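Local coordinates for SCO1 protein (Saccharomyces cerevisiae, PDB 2B7K) that is a mitochondrial inner-membrane copper chaperone, needed for accumulation of cytochrome c oxidase subunits 1 and 2 and thought to help supply copper to that enzyme, at residues Tyr149-Asp152 and Gln156-Asp159. Residues are numbered along the deposited sequence; the frame is centred on the assembly and turned at random.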
ATOM      1  N   TYR A 149       2.306  -3.770   3.207  1.00 12.84           N
ATOM      2  CA  TYR A 149       3.383  -4.514   2.563  1.00 12.40           C
ATOM      3  C   TYR A 149       4.432  -3.551   2.032  1.00 11.69           C
ATOM      4  O   TYR A 149       4.141  -2.715   1.171  1.00 12.29           O
ATOM      5  CB  TYR A 149       2.829  -5.371   1.412  1.00 12.95           C
ATOM      6  CG  TYR A 149       1.701  -6.287   1.844  1.00 13.40           C
ATOM      7  CD1 TYR A 149       0.417  -5.791   2.053  1.00 14.28           C
ATOM      8  CD2 TYR A 149       1.934  -7.639   2.092  1.00 15.15           C
ATOM      9  CE1 TYR A 149      -0.615  -6.623   2.508  1.00 16.42           C
ATOM     10  CE2 TYR A 149       0.916  -8.477   2.543  1.00 17.02           C
ATOM     11  CZ  TYR A 149      -0.353  -7.962   2.751  1.00 16.95           C
ATOM     12  OH  TYR A 149      -1.351  -8.780   3.227  1.00 19.06           O
ATOM     13  N   LEU A 150       5.648  -3.662   2.557  1.00 13.12           N
ATOM     14  CA  LEU A 150       6.746  -2.799   2.139  1.00 14.21           C
ATOM     15  C   LEU A 150       7.522  -3.483   1.022  1.00 14.94           C
ATOM     16  O   LEU A 150       8.020  -4.592   1.207  1.00 14.78           O
ATOM     17  CB  LEU A 150       7.677  -2.520   3.322  1.00 18.81           C
ATOM     18  CG  LEU A 150       8.772  -1.476   3.075  1.00 20.59           C
ATOM     19  CD1 LEU A 150       8.137  -0.125   2.766  1.00 20.77           C
ATOM     20  CD2 LEU A 150       9.660  -1.375   4.300  1.00 20.92           C
ATOM     21  N   MET A 151       7.623  -2.822  -0.131  1.00 14.17           N
ATOM     22  CA  MET A 151       8.327  -3.388  -1.283  1.00 15.09           C
ATOM     23  C   MET A 151       9.533  -2.515  -1.610  1.00 16.05           C
ATOM     24  O   MET A 151       9.414  -1.290  -1.656  1.00 14.20           O
ATOM     25  CB  MET A 151       7.393  -3.441  -2.496  1.00 17.03           C
ATOM     26  CG  MET A 151       5.988  -3.972  -2.201  1.00 18.25           C
ATOM     27  SD  MET A 151       5.942  -5.671  -1.573  1.00 20.85           S
ATOM     28  CE  MET A 151       6.137  -6.599  -3.089  1.00 19.17           C
ATOM     29  N   ASP A 152      10.691  -3.136  -1.842  1.00 19.64           N
ATOM     30  CA  ASP A 152      11.896  -2.366  -2.142  1.00 20.40           C
ATOM     31  C   ASP A 152      11.989  -1.894  -3.595  1.00 21.22           C
ATOM     32  O   ASP A 152      11.154  -2.248  -4.431  1.00 19.88           O
ATOM     33  CB  ASP A 152      13.160  -3.152  -1.741  1.00 25.48           C
ATOM     34  CG  ASP A 152      13.417  -4.371  -2.614  1.00 27.75           C
ATOM     35  OD1 ASP A 152      12.935  -4.425  -3.764  1.00 27.87           O
ATOM     36  OD2 ASP A 152      14.137  -5.279  -2.143  1.00 29.78           O
ATOM     37  N   GLN A 156      10.710  -6.137  -4.651  1.00 23.51           N
ATOM     38  CA  GLN A 156      10.686  -7.307  -3.783  1.00 23.31           C
ATOM     39  C   GLN A 156      10.084  -7.013  -2.416  1.00 21.68           C
ATOM     40  O   GLN A 156      10.277  -5.935  -1.861  1.00 21.06           O
ATOM     41  CB  GLN A 156      12.105  -7.849  -3.598  1.00 30.97           C
ATOM     42  CG  GLN A 156      12.793  -8.197  -4.905  1.00 34.73           C
ATOM     43  CD  GLN A 156      11.971  -9.150  -5.746  1.00 36.16           C
ATOM     44  OE1 GLN A 156      11.693 -10.277  -5.332  1.00 38.32           O
ATOM     45  NE2 GLN A 156      11.573  -8.702  -6.934  1.00 38.39           N
ATOM     46  N   PHE A 157       9.355  -7.988  -1.886  1.00 21.70           N
ATOM     47  CA  PHE A 157       8.740  -7.868  -0.573  1.00 20.96           C
ATOM     48  C   PHE A 157       9.840  -7.928   0.473  1.00 21.87           C
ATOM     49  O   PHE A 157      10.655  -8.854   0.476  1.00 21.37           O
ATOM     50  CB  PHE A 157       7.765  -9.021  -0.346  1.00 23.05           C
ATOM     51  CG  PHE A 157       7.214  -9.086   1.050  1.00 23.36           C
ATOM     52  CD1 PHE A 157       6.292  -8.138   1.496  1.00 22.46           C
ATOM     53  CD2 PHE A 157       7.605 -10.105   1.917  1.00 22.74           C
ATOM     54  CE1 PHE A 157       5.765  -8.207   2.785  1.00 21.47           C
ATOM     55  CE2 PHE A 157       7.084 -10.181   3.210  1.00 25.22           C
ATOM     56  CZ  PHE A 157       6.161  -9.230   3.643  1.00 23.19           C
ATOM     57  N   VAL A 158       9.875  -6.947   1.363  1.00 19.37           N
ATOM     58  CA  VAL A 158      10.898  -6.950   2.395  1.00 21.53           C
ATOM     59  C   VAL A 158      10.323  -7.032   3.800  1.00 21.22           C
ATOM     60  O   VAL A 158      11.011  -7.465   4.723  1.00 21.34           O
ATOM     61  CB  VAL A 158      11.808  -5.712   2.295  1.00 30.93           C
ATOM     62  CG1 VAL A 158      12.637  -5.787   1.031  1.00 32.67           C
ATOM     63  CG2 VAL A 158      10.979  -4.449   2.308  1.00 31.19           C
ATOM     64  N   ASP A 159       9.066  -6.629   3.969  1.00 19.22           N
ATOM     65  CA  ASP A 159       8.461  -6.682   5.294  1.00 20.35           C
ATOM     66  C   ASP A 159       6.985  -6.303   5.308  1.00 19.30           C
ATOM     67  O   ASP A 159       6.516  -5.548   4.462  1.00 18.76           O
ATOM     68  CB  ASP A 159       9.240  -5.762   6.241  1.00 65.64           C
ATOM     69  CG  ASP A 159       8.837  -5.933   7.690  1.00 71.53           C
ATOM     70  OD1 ASP A 159       8.819  -7.088   8.170  1.00 74.07           O
ATOM     71  OD2 ASP A 159       8.550  -4.914   8.354  1.00 72.17           O
TER
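D152 and Q156 close the turn of a beta hairpin by gripping each other twice. D152 N donates a hydrogen bond to Q156 O (2.8 Å), in the carbonyl plane. Q156 N answers with a bond of 2.9 Å to D152 OD1. It arrives from above the carboxylate, 50° out of its plane. CG of D152 sits between its own N and carbonyl carbon (chi1 69°), which swings the carboxylate across to the returning chain. OD1 also accepts the amide of E154 inside the turn, so two backbone N-H groups hold that oxygen, while OD2 lies 3.5 Å from V158 CG1. Replacing D152 with an alanine would probably leave the amides of E154 and Q156 without their shared acceptor and let the turn flex.

Next along the strands, L150 faces both V158 and D159 in a classic beta bulge. V158 N points almost straight at L150 O (3.0 Å), and L150 N donates to D159 O (2.8 Å). At the bulge the CB of V158 points toward the neighbouring strand, and its CG2 packs 3.8 Å from CG of L150, whose side chain continues to H177 of helix 169-180.

On the other face of the sheet, M151, bent at chi2 (-61°), brings SD to the ring edge of F157, a Met-aromatic contact 5.3 Å from sulfur to centroid; Y149 CD2 meets F157 CE1 obliquely, completing an apolar cluster.

Strand 157-161 is one of two edge strands in the sheet of this thioredoxin-like domain of SCO1, and strand 148-151 ties it to strand 44-49. The Y149 side chain lies about 7 Å from that of H144, a probable copper ligand. Main-chain bonds, the D152 carboxylate and the Q156 side-chain amide, which bonds E154 O, together probably fix the shape of the turn.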